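Long-range contacts in encapsidation protein (Lactococcus phage asccphi28, PDB 7JQP), which powers the packaging of viral DNA into the phage capsid as an ASCE-fold ATPase motor, presumably fuelled by ATP hydrolysis: residues A[194-200]-A[359-363]; A[260-266]-A[345-351]; A[267-272]-A[283-287]; A[310-314]-A[323-327]. The contacts are given in a common frame with arbitrary orientation. Numbering follows the deposited sequence.

Contact 1: residues A[194-200]-A[359-363]; sequences FNPIFAG and SKFVY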
loop_
_atom_site.group_PDB
_atom_site.type_symbol
_atom_site.label_atom_id
_atom_site.label_comp_id
_atom_site.label_asym_id
_atom_site.label_seq_id
_atom_site.Cartn_x
_atom_site.Cartn_y
_atom_site.Cartn_z
ATOM N N PHE A 194 8.620 14.121 -29.093
ATOM C CA PHE A 194 9.003 12.784 -28.639
ATOM C C PHE A 194 8.062 12.261 -27.557
ATOM O O PHE A 194 8.480 11.517 -26.667
ATOM C CB PHE A 194 10.448 12.761 -28.130
ATOM C CG PHE A 194 11.492 12.847 -29.216
ATOM C CD1 PHE A 194 11.954 11.707 -29.858
ATOM C CD2 PHE A 194 12.002 14.076 -29.597
ATOM C CE1 PHE A 194 12.918 11.795 -30.851
ATOM C CE2 PHE A 194 12.955 14.171 -30.590
ATOM C CZ PHE A 194 13.414 13.031 -31.220
ATOM N N ASN A 195 6.785 12.634 -27.629
ATOM C CA ASN A 195 5.756 12.125 -26.735
ATOM C C ASN A 195 4.652 11.455 -27.541
ATOM O O ASN A 195 4.354 11.875 -28.664
ATOM C CB ASN A 195 5.167 13.253 -25.876
ATOM C CG ASN A 195 4.413 14.280 -26.696
ATOM O OD1 ASN A 195 3.249 14.079 -27.039
ATOM N ND2 ASN A 195 5.074 15.388 -27.018
ATOM N N PRO A 196 4.025 10.409 -26.994
ATOM C CA PRO A 196 3.043 9.657 -27.797
ATOM C C PRO A 196 1.822 10.457 -28.215
ATOM O O PRO A 196 1.337 10.287 -29.341
ATOM C CB PRO A 196 2.656 8.493 -26.866
ATOM C CG PRO A 196 2.929 9.017 -25.482
ATOM C CD PRO A 196 4.166 9.861 -25.630
ATOM N N ILE A 197 1.310 11.332 -27.345
ATOM C CA ILE A 197 0.104 12.082 -27.683
ATOM C C ILE A 197 0.341 12.963 -28.902
ATOM O O ILE A 197 -0.498 13.028 -29.809
ATOM C CB ILE A 197 -0.379 12.903 -26.474
ATOM C CG1 ILE A 197 -0.722 11.989 -25.294
ATOM C CG2 ILE A 197 -1.593 13.744 -26.861
ATOM C CD1 ILE A 197 -1.714 10.878 -25.624
ATOM N N PHE A 198 1.483 13.658 -28.948
ATOM C CA PHE A 198 1.756 14.496 -30.110
ATOM C C PHE A 198 1.902 13.649 -31.371
ATOM O O PHE A 198 1.544 14.098 -32.467
ATOM C CB PHE A 198 3.001 15.353 -29.906
ATOM C CG PHE A 198 2.723 16.669 -29.221
ATOM C CD1 PHE A 198 1.678 16.787 -28.318
ATOM C CD2 PHE A 198 3.458 17.801 -29.533
ATOM C CE1 PHE A 198 1.411 17.988 -27.697
ATOM C CE2 PHE A 198 3.185 19.011 -28.922
ATOM C CZ PHE A 198 2.160 19.105 -28.005
ATOM N N ALA A 199 2.437 12.431 -31.241
ATOM C CA ALA A 199 2.605 11.572 -32.408
ATOM C C ALA A 199 1.258 11.106 -32.948
ATOM O O ALA A 199 0.998 11.191 -34.154
ATOM C CB ALA A 199 3.481 10.369 -32.050
ATOM N N GLY A 200 0.375 10.637 -32.064
ATOM C CA GLY A 200 -0.933 10.184 -32.509
ATOM C C GLY A 200 -1.726 11.279 -33.196
ATOM O O GLY A 200 -2.384 11.041 -34.212
ATOM N N SER A 359 7.430 7.918 -35.064
ATOM C CA SER A 359 6.974 8.013 -33.681
ATOM C C SER A 359 5.735 7.156 -33.447
ATOM O O SER A 359 5.611 6.510 -32.399
ATOM C CB SER A 359 6.702 9.470 -33.304
ATOM O OG SER A 359 7.773 10.317 -33.680
ATOM N N LYS A 360 4.804 7.145 -34.403
ATOM C CA LYS A 360 3.628 6.291 -34.268
ATOM C C LYS A 360 4.033 4.830 -34.123
ATOM O O LYS A 360 3.483 4.100 -33.291
ATOM C CB LYS A 360 2.707 6.460 -35.476
ATOM C CG LYS A 360 1.936 7.769 -35.530
ATOM C CD LYS A 360 0.830 7.689 -36.584
ATOM C CE LYS A 360 -0.051 8.931 -36.598
ATOM N NZ LYS A 360 0.734 10.198 -36.581
ATOM N N PHE A 361 4.991 4.387 -34.939
ATOM C CA PHE A 361 5.438 3.000 -34.887
ATOM C C PHE A 361 6.148 2.696 -33.575
ATOM O O PHE A 361 5.868 1.680 -32.928
ATOM C CB PHE A 361 6.362 2.713 -36.069
ATOM C CG PHE A 361 7.024 1.371 -36.006
ATOM C CD1 PHE A 361 6.320 0.224 -36.322
ATOM C CD2 PHE A 361 8.351 1.256 -35.629
ATOM C CE1 PHE A 361 6.929 -1.013 -36.269
ATOM C CE2 PHE A 361 8.964 0.022 -35.573
ATOM C CZ PHE A 361 8.252 -1.114 -35.893
ATOM N N VAL A 362 7.072 3.568 -33.167
ATOM C CA VAL A 362 7.859 3.309 -31.964
ATOM C C VAL A 362 6.947 3.158 -30.754
ATOM O O VAL A 362 7.014 2.161 -30.027
ATOM C CB VAL A 362 8.897 4.425 -31.752
ATOM C CG1 VAL A 362 9.527 4.316 -30.374
ATOM C CG2 VAL A 362 9.982 4.350 -32.821
ATOM N N TYR A 363 6.061 4.131 -30.535
ATOM C CA TYR A 363 5.234 4.128 -29.332
ATOM C C TYR A 363 4.192 3.016 -29.346
ATOM O O TYR A 363 3.827 2.507 -28.280
ATOM C CB TYR A 363 4.583 5.498 -29.159
ATOM C CG TYR A 363 5.595 6.579 -28.840
ATOM C CD1 TYR A 363 6.450 6.446 -27.752
ATOM C CD2 TYR A 363 5.718 7.714 -29.631
ATOM C CE1 TYR A 363 7.383 7.413 -27.451
ATOM C CE2 TYR A 363 6.655 8.690 -29.337
ATOM C CZ TYR A 363 7.484 8.531 -28.245
ATOM O OH TYR A 363 8.419 9.492 -27.942
#
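Two side chains of 359-363 donate hydrogen bonds to backbone carbonyls of 194-200. Tyr363 OH binds Phe194 O at 2.4 Å. That is very short, and the place of the hydroxyl is less sure because it crowds a neighbour. Lys360 NZ binds Ala199 O at 2.6 Å. Its chi2 and chi3 are t and chi4 is p. The next carbonyl, Gly200 O, accepts from Asn245 ND2 of a neighbouring subunit, so the contact borders an interface of the assembly. The start of helix 196-201 is capped by Asn195, whose OD1 accepts from Phe198 N at 2.6 Å. Helix 196-201 follows strand 183-188 of the large P-loop-type ATPase sheet, whereas 352-365 is the last helix of the chain. The contact therefore joins the part built on the ATPase sheet to the C-terminal part. The axes of the short helical segments 196-200 and 359-363 come within 9.1 Å, with N-to-C directions 132° apart. Pro196 lies over one face of the Tyr363 ring, with Pro196 CA 3.8 Å from Tyr363 CD2. Ala199 sits at the ring edge, with Ala199 CB 4.2 Å from Tyr363 CD2. The small side chains let the backbones come close: Ala199 CB is 3.6 Å from Ser359 CB. Phe194 is buried against Phe355 and Phe342, and Arg260 makes a cation-pi contact with it.

Contact 2: residues A[260-266]-A[345-351]; sequences RTPYFKH and NMVYHES
This contact lies along an outer edge of the C-terminal six-stranded mixed sheet. The short edge strand 348-349 pairs on one side with strand 293-300. On its other side runs 260-266, part of the connector between helix 246-252 and strand 273-277. The two segments run in the same direction. The nearest CA pairs are Pro262 with Asn345 (5.9 Å), Phe264 with His349 (4.5 Å) and His266 with Glu350 (5.3 Å). Residues 261-266 are extended, after Arg260 with positive phi (54/54). Residues 347-349 are also extended, and Glu350 turns to -59/-45. Two backbone bonds flank Phe264. His349 N donates to Tyr263 O at 3.0 Å, and Lys265 N donates weakly to His349 O at 3.1 Å. Between them Phe264 CA makes a CA-H...O contact with His349 O at 3.0 Å. The side chain of Asn345 (chi1 t) extends the pairing: its OD1 accepts from Tyr263 N at 3.0 Å. Its ND2 lies over one face of the Tyr263 ring. Tyr348 (chi1 m) turns a ring face to Lys265 CG, and its CD1 is 4.1 Å from Tyr263 CB. Phe264 (chi1 m) has CA-to-CB pointing away, but its CD1 is 3.7 Å from His349 CB; it also packs on Phe355 of helix 352-365. At the far end, His266 CD2 lies 3.6 Å from Glu350 OE2, which is near the plane of the histidine ring.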
loop_
_atom_site.group_PDB
_atom_site.type_symbol
_atom_site.label_atom_id
_atom_site.label_comp_id
_atom_site.label_asym_id
_atom_site.label_seq_id
_atom_site.Cartn_x
_atom_site.Cartn_y
_atom_site.Cartn_z
ATOM N N ARG A 260 12.521 19.699 -27.695
ATOM C CA ARG A 260 13.080 18.411 -28.109
ATOM C C ARG A 260 13.019 18.246 -29.626
ATOM O O ARG A 260 12.498 17.261 -30.154
ATOM C CB ARG A 260 12.376 17.258 -27.389
ATOM C CG ARG A 260 12.715 17.146 -25.902
ATOM C CD ARG A 260 13.958 16.273 -25.681
ATOM N NE ARG A 260 13.702 14.887 -26.081
ATOM C CZ ARG A 260 14.633 13.946 -26.227
ATOM N NH1 ARG A 260 15.912 14.220 -26.012
ATOM N NH2 ARG A 260 14.275 12.722 -26.592
ATOM N N THR A 261 13.564 19.230 -30.330
ATOM C CA THR A 261 13.599 19.182 -31.785
ATOM C C THR A 261 14.476 18.018 -32.236
ATOM O O THR A 261 15.559 17.808 -31.673
ATOM C CB THR A 261 14.160 20.497 -32.335
ATOM O OG1 THR A 261 13.567 21.609 -31.648
ATOM C CG2 THR A 261 13.881 20.631 -33.822
ATOM N N PRO A 262 14.062 17.238 -33.237
ATOM C CA PRO A 262 14.899 16.127 -33.694
ATOM C C PRO A 262 15.926 16.561 -34.733
ATOM O O PRO A 262 15.783 17.590 -35.393
ATOM C CB PRO A 262 13.890 15.149 -34.329
ATOM C CG PRO A 262 12.522 15.674 -33.995
ATOM C CD PRO A 262 12.697 17.153 -33.796
ATOM N N TYR A 263 16.984 15.753 -34.856
ATOM C CA TYR A 263 17.995 15.981 -35.887
ATOM C C TYR A 263 17.523 15.356 -37.198
ATOM O O TYR A 263 16.964 14.255 -37.208
ATOM C CB TYR A 263 19.376 15.416 -35.499
ATOM C CG TYR A 263 19.985 16.049 -34.259
ATOM C CD1 TYR A 263 20.301 17.400 -34.235
ATOM C CD2 TYR A 263 20.322 15.282 -33.150
ATOM C CE1 TYR A 263 20.857 17.988 -33.113
ATOM C CE2 TYR A 263 20.900 15.858 -32.029
ATOM C CZ TYR A 263 21.168 17.212 -32.019
ATOM O OH TYR A 263 21.741 17.793 -30.910
ATOM N N PHE A 264 17.765 16.047 -38.314
ATOM C CA PHE A 264 17.277 15.608 -39.619
ATOM C C PHE A 264 18.412 15.563 -40.635
ATOM O O PHE A 264 19.162 16.534 -40.775
ATOM C CB PHE A 264 16.166 16.546 -40.118
ATOM C CG PHE A 264 14.962 16.611 -39.212
ATOM C CD1 PHE A 264 13.982 15.634 -39.264
ATOM C CD2 PHE A 264 14.808 17.660 -38.321
ATOM C CE1 PHE A 264 12.878 15.698 -38.436
ATOM C CE2 PHE A 264 13.704 17.730 -37.492
ATOM C CZ PHE A 264 12.739 16.747 -37.549
ATOM N N LYS A 265 18.530 14.442 -41.347
ATOM C CA LYS A 265 19.530 14.285 -42.400
ATOM C C LYS A 265 19.080 13.152 -43.320
ATOM O O LYS A 265 18.284 12.293 -42.928
ATOM C CB LYS A 265 20.915 13.966 -41.815
ATOM C CG LYS A 265 22.078 13.993 -42.809
ATOM C CD LYS A 265 22.588 15.397 -43.084
ATOM C CE LYS A 265 23.549 15.848 -41.977
ATOM N NZ LYS A 265 23.997 17.258 -42.158
ATOM N N HIS A 266 19.584 13.169 -44.556
ATOM C CA HIS A 266 19.249 12.168 -45.560
ATOM C C HIS A 266 20.475 11.350 -45.950
ATOM O O HIS A 266 21.557 11.901 -46.177
ATOM C CB HIS A 266 18.663 12.809 -46.820
ATOM C CG HIS A 266 18.379 11.826 -47.910
ATOM N ND1 HIS A 266 19.245 11.608 -48.959
ATOM C CD2 HIS A 266 17.336 10.985 -48.101
ATOM C CE1 HIS A 266 18.743 10.680 -49.755
ATOM N NE2 HIS A 266 17.583 10.290 -49.258
ATOM N N ASN A 345 17.731 11.743 -28.949
ATOM C CA ASN A 345 17.971 12.386 -30.241
ATOM C C ASN A 345 19.337 11.957 -30.789
ATOM O O ASN A 345 20.250 12.761 -30.981
ATOM C CB ASN A 345 17.885 13.901 -30.123
ATOM C CG ASN A 345 17.570 14.570 -31.451
ATOM O OD1 ASN A 345 17.437 13.904 -32.480
ATOM N ND2 ASN A 345 17.490 15.895 -31.441
HETATM N N MSE A 346 19.457 10.654 -31.039
HETATM C CA MSE A 346 20.715 10.069 -31.491
HETATM C C MSE A 346 20.659 9.558 -32.933
HETATM O O MSE A 346 21.641 9.015 -33.443
HETATM C CB MSE A 346 21.118 8.909 -30.567
HETATM C CG MSE A 346 21.592 9.296 -29.168
HETATM SE SE MSE A 346 22.083 7.680 -28.169
HETATM C CE MSE A 346 22.956 8.447 -26.602
ATOM N N VAL A 347 19.514 9.732 -33.591
ATOM C CA VAL A 347 19.321 9.247 -34.951
ATOM C C VAL A 347 18.893 10.406 -35.842
ATOM O O VAL A 347 18.344 11.411 -35.381
ATOM C CB VAL A 347 18.283 8.103 -35.017
ATOM C CG1 VAL A 347 18.646 6.987 -34.048
ATOM C CG2 VAL A 347 16.878 8.628 -34.729
ATOM N N TYR A 348 19.154 10.251 -37.141
ATOM C CA TYR A 348 18.776 11.236 -38.145
ATOM C C TYR A 348 17.450 10.829 -38.779
ATOM O O TYR A 348 17.288 9.681 -39.203
ATOM C CB TYR A 348 19.838 11.368 -39.242
ATOM C CG TYR A 348 21.098 12.108 -38.852
ATOM C CD1 TYR A 348 21.094 13.487 -38.701
ATOM C CD2 TYR A 348 22.298 11.432 -38.670
ATOM C CE1 TYR A 348 22.241 14.172 -38.359
ATOM C CE2 TYR A 348 23.451 12.110 -38.325
ATOM C CZ TYR A 348 23.419 13.482 -38.177
ATOM O OH TYR A 348 24.559 14.170 -37.829
ATOM N N HIS A 349 16.516 11.775 -38.856
ATOM C CA HIS A 349 15.213 11.559 -39.470
ATOM C C HIS A 349 15.140 12.332 -40.781
ATOM O O HIS A 349 15.620 13.464 -40.871
ATOM C CB HIS A 349 14.081 11.990 -38.534
ATOM C CG HIS A 349 13.859 11.049 -37.392
ATOM N ND1 HIS A 349 13.119 9.892 -37.518
ATOM C CD2 HIS A 349 14.269 11.094 -36.102
ATOM C CE1 HIS A 349 13.093 9.260 -36.358
ATOM N NE2 HIS A 349 13.782 9.969 -35.483
ATOM N N GLU A 350 14.552 11.710 -41.805
ATOM C CA GLU A 350 14.523 12.340 -43.122
ATOM C C GLU A 350 13.821 13.694 -43.078
ATOM O O GLU A 350 14.310 14.672 -43.657
ATOM C CB GLU A 350 13.850 11.411 -44.133
ATOM C CG GLU A 350 14.772 10.326 -44.675
ATOM C CD GLU A 350 14.143 9.529 -45.800
ATOM O OE1 GLU A 350 12.899 9.544 -45.922
ATOM O OE2 GLU A 350 14.895 8.893 -46.568
ATOM N N SER A 351 12.680 13.776 -42.402
ATOM C CA SER A 351 11.934 15.024 -42.306
ATOM C C SER A 351 10.995 14.927 -41.115
ATOM O O SER A 351 10.792 13.838 -40.559
ATOM C CB SER A 351 11.148 15.310 -43.597
ATOM O OG SER A 351 10.373 14.187 -43.983
#

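Contact 3: residues A[267-272]-A[283-287]; sequences YGKKPK and GIAER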
loop_
_atom_site.group_PDB
_atom_site.type_symbol
_atom_site.label_atom_id
_atom_site.label_comp_id
_atom_site.label_asym_id
_atom_site.label_seq_id
_atom_site.Cartn_x
_atom_site.Cartn_y
_atom_site.Cartn_z
ATOM N N TYR A 267 20.292 10.030 -46.052
ATOM C CA TYR A 267 21.348 9.093 -46.430
ATOM C C TYR A 267 20.886 8.294 -47.643
ATOM O O TYR A 267 19.819 7.668 -47.611
ATOM C CB TYR A 267 21.688 8.166 -45.259
ATOM C CG TYR A 267 22.869 7.245 -45.480
ATOM C CD1 TYR A 267 24.070 7.721 -45.986
ATOM C CD2 TYR A 267 22.784 5.898 -45.155
ATOM C CE1 TYR A 267 25.147 6.877 -46.179
ATOM C CE2 TYR A 267 23.856 5.053 -45.330
ATOM C CZ TYR A 267 25.033 5.543 -45.853
ATOM O OH TYR A 267 26.104 4.697 -46.036
ATOM N N GLY A 268 21.693 8.310 -48.704
ATOM C CA GLY A 268 21.288 7.676 -49.947
ATOM C C GLY A 268 21.271 6.158 -49.890
ATOM O O GLY A 268 20.411 5.520 -50.500
ATOM N N LYS A 269 22.221 5.557 -49.180
ATOM C CA LYS A 269 22.363 4.108 -49.247
ATOM C C LYS A 269 21.088 3.416 -48.768
ATOM O O LYS A 269 20.309 3.965 -47.982
ATOM C CB LYS A 269 23.550 3.629 -48.403
ATOM C CG LYS A 269 24.928 3.988 -48.950
ATOM C CD LYS A 269 25.199 3.374 -50.314
ATOM C CE LYS A 269 26.420 4.017 -50.958
ATOM N NZ LYS A 269 26.639 3.536 -52.349
ATOM N N LYS A 270 20.892 2.187 -49.243
ATOM C CA LYS A 270 19.689 1.437 -48.921
ATOM C C LYS A 270 19.705 1.001 -47.457
ATOM O O LYS A 270 20.773 0.830 -46.862
ATOM C CB LYS A 270 19.553 0.231 -49.844
ATOM C CG LYS A 270 19.373 0.642 -51.303
ATOM C CD LYS A 270 19.380 -0.535 -52.259
ATOM C CE LYS A 270 19.081 -0.085 -53.688
ATOM N NZ LYS A 270 20.149 0.779 -54.263
ATOM N N PRO A 271 18.534 0.823 -46.855
ATOM C CA PRO A 271 18.478 0.533 -45.418
ATOM C C PRO A 271 18.911 -0.887 -45.087
ATOM O O PRO A 271 18.847 -1.809 -45.901
ATOM C CB PRO A 271 16.998 0.746 -45.082
ATOM C CG PRO A 271 16.306 0.309 -46.347
ATOM C CD PRO A 271 17.180 0.893 -47.446
ATOM N N LYS A 272 19.354 -1.044 -43.834
ATOM C CA LYS A 272 19.782 -2.348 -43.340
ATOM C C LYS A 272 18.600 -3.296 -43.189
ATOM O O LYS A 272 18.703 -4.484 -43.516
ATOM C CB LYS A 272 20.504 -2.174 -42.005
ATOM C CG LYS A 272 21.457 -3.293 -41.626
ATOM C CD LYS A 272 22.064 -3.021 -40.254
ATOM C CE LYS A 272 23.130 -4.040 -39.890
ATOM N NZ LYS A 272 24.126 -3.470 -38.935
ATOM N N GLY A 283 12.451 1.998 -42.871
ATOM C CA GLY A 283 13.783 1.443 -42.973
ATOM C C GLY A 283 14.748 2.172 -42.066
ATOM O O GLY A 283 14.627 3.373 -41.828
ATOM N N ILE A 284 15.716 1.415 -41.553
ATOM C CA ILE A 284 16.797 1.949 -40.736
ATOM C C ILE A 284 18.097 1.728 -41.492
ATOM O O ILE A 284 18.409 0.599 -41.884
ATOM C CB ILE A 284 16.852 1.284 -39.348
ATOM C CG1 ILE A 284 15.618 1.674 -38.533
ATOM C CG2 ILE A 284 18.134 1.680 -38.629
ATOM C CD1 ILE A 284 15.540 1.024 -37.165
ATOM N N ALA A 285 18.853 2.803 -41.692
ATOM C CA ALA A 285 20.102 2.756 -42.435
ATOM C C ALA A 285 21.255 3.050 -41.490
ATOM O O ALA A 285 21.212 4.028 -40.735
ATOM C CB ALA A 285 20.097 3.762 -43.589
ATOM N N GLU A 286 22.279 2.206 -41.538
ATOM C CA GLU A 286 23.472 2.355 -40.719
ATOM C C GLU A 286 24.646 2.694 -41.624
ATOM O O GLU A 286 24.924 1.972 -42.589
ATOM C CB GLU A 286 23.746 1.081 -39.921
ATOM C CG GLU A 286 22.746 0.848 -38.791
ATOM C CD GLU A 286 23.061 -0.388 -37.976
ATOM O OE1 GLU A 286 23.923 -1.181 -38.410
ATOM O OE2 GLU A 286 22.449 -0.562 -36.901
ATOM N N ARG A 287 25.326 3.791 -41.309
ATOM C CA ARG A 287 26.463 4.281 -42.075
ATOM C C ARG A 287 27.739 4.216 -41.252
ATOM O O ARG A 287 27.823 4.822 -40.180
ATOM C CB ARG A 287 26.203 5.710 -42.558
ATOM C CG ARG A 287 27.460 6.494 -42.889
ATOM C CD ARG A 287 27.153 7.742 -43.693
ATOM N NE ARG A 287 28.077 8.828 -43.386
ATOM C CZ ARG A 287 28.717 9.579 -44.277
ATOM N NH1 ARG A 287 28.593 9.348 -45.577
ATOM N NH2 ARG A 287 29.506 10.557 -43.854
#
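This is a loop-on-strand contact where the chain enters strand 273-277, beside the interior strand 280-288 of the C-terminal sheet. Residues 267-272 lead into strand 273-277 and fold beside 283-287. The backbones are nearest at Pro271 and Ala285, with CA atoms 4.1 Å apart. One backbone hydrogen bond crosses, from Lys272 N to Ile284 O at 2.7 Å. Strands 273-277 and 280-288 are adjacent, antiparallel and joined by a short turn, so they form a beta hairpin, and this bond lies at its open end. Pro271 fits closely there: Pro271 CB is 3.5 Å from Ile284 O and 3.9 Å from Gly283 CA. A side chain at Gly283 would point toward the loop, and its CB would clash with Pro271 CB. The extended side chain of Lys272 reaches along the strand to a salt bridge, Lys272 NZ to Glu286 OE1, at a very short 2.4 Å. Glu286 OE2 is hydrogen-bonded to the hydroxyl of Tyr338 on helix 328-343. At the start of the loop, Tyr267 (chi1 t) lies against the strand. Arg287 CB makes a CH-pi contact over its face, 3.9 Å from the centroid of the Tyr267 ring. Ala285 CB sits at the ring edge, 3.8 Å from Tyr267 CD2. The Tyr267 ring also stacks with Tyr296 of the next strand.

Contact 4: residues A[310-314]-A[323-327]; sequences TVFNN and EVFLE
Two short parallel strands, 311-313 and 324-325, form one edge of the C-terminal mixed sheet. Strand 324-325 is outermost. The residues between the segments contain no helix or strand. Residues 311-313 and 323-326 have extended phi/psi, while Asn314 turns to -70/-36. The end-to-end directions, CA 311 to 314 against CA 323 to 326, are 40° apart. The register pairs Phe312 with Val324 (CA atoms 4.7 Å apart) and Asn313 with Phe325 (5.2 Å). Three backbone hydrogen bonds hold them. Val324 N donates to Val311 O at 2.6 Å, Asn313 N to Val324 O at 3.0 Å, and Leu326 N to Asn313 O at 2.9 Å. On strand 273-277, Leu274 and Lys276 bond to the backbone of Phe312, and Lys276 also takes a salt bridge from Glu323 OE2 and, at its O, a weak hydrogen bond from Asn313 ND2. Glu327, at the N-cap of helix 328-343, forms a salt bridge with Arg260 of a neighbouring subunit. Asn313 and Phe325 (both chi1 t) lie on one face of the sheet. Phe312 (chi1 m) and Val324 (chi1 t) share the other, where helix 328-343 packs on Phe312 and Leu326. There Leu326 (chi1 t) points toward strand 311-313, and its CD2 ends 4.0 Å from Phe312 CB.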
loop_
_atom_site.group_PDB
_atom_site.type_symbol
_atom_site.label_atom_id
_atom_site.label_comp_id
_atom_site.label_asym_id
_atom_site.label_seq_id
_atom_site.Cartn_x
_atom_site.Cartn_y
_atom_site.Cartn_z
ATOM N N THR A 310 15.393 -7.671 -46.107
ATOM C CA THR A 310 14.390 -8.360 -45.306
ATOM C C THR A 310 13.337 -7.373 -44.813
ATOM O O THR A 310 13.643 -6.224 -44.480
ATOM C CB THR A 310 15.041 -9.066 -44.116
ATOM O OG1 THR A 310 15.394 -8.100 -43.116
ATOM C CG2 THR A 310 16.291 -9.826 -44.554
ATOM N N VAL A 311 12.088 -7.830 -44.770
ATOM C CA VAL A 311 10.955 -7.018 -44.347
ATOM C C VAL A 311 10.287 -7.691 -43.159
ATOM O O VAL A 311 10.043 -8.903 -43.183
ATOM C CB VAL A 311 9.941 -6.814 -45.487
ATOM C CG1 VAL A 311 8.740 -6.021 -44.989
ATOM C CG2 VAL A 311 10.604 -6.122 -46.664
ATOM N N PHE A 312 10.005 -6.916 -42.119
ATOM C CA PHE A 312 9.325 -7.409 -40.928
ATOM C C PHE A 312 7.915 -6.851 -40.887
ATOM O O PHE A 312 7.714 -5.644 -41.049
ATOM C CB PHE A 312 10.117 -7.035 -39.669
ATOM C CG PHE A 312 11.420 -7.742 -39.603
ATOM C CD1 PHE A 312 11.503 -9.007 -39.048
ATOM C CD2 PHE A 312 12.555 -7.174 -40.155
ATOM C CE1 PHE A 312 12.684 -9.690 -39.051
ATOM C CE2 PHE A 312 13.752 -7.836 -40.133
ATOM C CZ PHE A 312 13.797 -9.120 -39.665
ATOM N N ASN A 313 6.941 -7.729 -40.676
ATOM C CA ASN A 313 5.539 -7.339 -40.662
ATOM C C ASN A 313 4.958 -7.646 -39.292
ATOM O O ASN A 313 4.964 -8.801 -38.850
ATOM C CB ASN A 313 4.769 -8.058 -41.771
ATOM C CG ASN A 313 3.383 -7.486 -41.984
ATOM O OD1 ASN A 313 2.430 -8.224 -42.211
ATOM N ND2 ASN A 313 3.265 -6.165 -41.910
ATOM N N ASN A 314 4.456 -6.605 -38.629
ATOM C CA ASN A 314 3.845 -6.769 -37.318
ATOM C C ASN A 314 2.522 -7.516 -37.417
ATOM O O ASN A 314 2.181 -8.309 -36.531
ATOM C CB ASN A 314 3.644 -5.397 -36.678
ATOM C CG ASN A 314 2.865 -5.464 -35.388
ATOM O OD1 ASN A 314 3.105 -6.330 -34.549
ATOM N ND2 ASN A 314 1.916 -4.550 -35.224
ATOM N N GLU A 323 8.196 -11.810 -46.436
ATOM C CA GLU A 323 8.312 -10.988 -45.241
ATOM C C GLU A 323 8.426 -11.866 -43.999
ATOM O O GLU A 323 7.858 -12.961 -43.926
ATOM C CB GLU A 323 7.109 -10.055 -45.113
ATOM C CG GLU A 323 6.803 -9.254 -46.366
ATOM C CD GLU A 323 5.643 -8.296 -46.171
ATOM O OE1 GLU A 323 4.875 -8.481 -45.203
ATOM O OE2 GLU A 323 5.504 -7.356 -46.982
ATOM N N VAL A 324 9.183 -11.372 -43.023
ATOM C CA VAL A 324 9.420 -12.078 -41.768
ATOM C C VAL A 324 8.407 -11.594 -40.739
ATOM O O VAL A 324 8.232 -10.386 -40.544
ATOM C CB VAL A 324 10.859 -11.844 -41.279
ATOM C CG1 VAL A 324 11.054 -12.415 -39.880
ATOM C CG2 VAL A 324 11.858 -12.452 -42.256
ATOM N N PHE A 325 7.739 -12.535 -40.080
ATOM C CA PHE A 325 6.763 -12.175 -39.063
ATOM C C PHE A 325 7.455 -11.505 -37.883
ATOM O O PHE A 325 8.484 -11.987 -37.397
ATOM C CB PHE A 325 6.034 -13.402 -38.553
ATOM C CG PHE A 325 4.979 -13.098 -37.528
ATOM C CD1 PHE A 325 5.216 -13.347 -36.185
ATOM C CD2 PHE A 325 3.788 -12.492 -37.889
ATOM C CE1 PHE A 325 4.262 -13.052 -35.230
ATOM C CE2 PHE A 325 2.821 -12.213 -36.940
ATOM C CZ PHE A 325 3.065 -12.483 -35.608
ATOM N N LEU A 326 6.892 -10.396 -37.417
ATOM C CA LEU A 326 7.404 -9.677 -36.256
ATOM C C LEU A 326 6.570 -10.075 -35.045
ATOM O O LEU A 326 5.346 -9.901 -35.045
ATOM C CB LEU A 326 7.345 -8.168 -36.478
ATOM C CG LEU A 326 8.223 -7.267 -35.606
ATOM C CD1 LEU A 326 9.580 -7.880 -35.308
ATOM C CD2 LEU A 326 8.393 -5.902 -36.284
ATOM N N GLU A 327 7.225 -10.615 -34.023
ATOM C CA GLU A 327 6.556 -11.059 -32.811
ATOM C C GLU A 327 7.178 -10.376 -31.600
ATOM O O GLU A 327 8.255 -9.778 -31.677
ATOM C CB GLU A 327 6.629 -12.585 -32.669
ATOM C CG GLU A 327 5.542 -13.171 -31.780
ATOM C CD GLU A 327 5.399 -14.673 -31.941
ATOM O OE1 GLU A 327 6.416 -15.347 -32.210
ATOM O OE2 GLU A 327 4.265 -15.180 -31.806
#

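How the contacts relate
The chain builds most of the large ATPase sheet before contact 1 opens, just after strand 183-188; strands 214-216 and 221-225 follow. Contact 1 closes last, at helix 352-365, so its loop encloses the other three contacts. Contact 2 opens next, at 260-266, and closes at 345-351, shortly before that helix. It encloses contacts 3 and 4, which follow one another in series without crossing. Contact 3 continues directly from residue 266. Contacts 2, 3 and 4 all reach the smaller sheet, with 2 and 4 at its two edges, while contact 1 joins this C-terminal part to the ATPase part. Contacts 1 and 2 touch through Phe194, which packs on Arg260 and Pro262. Contacts 1 and 4 both reach a neighbouring subunit.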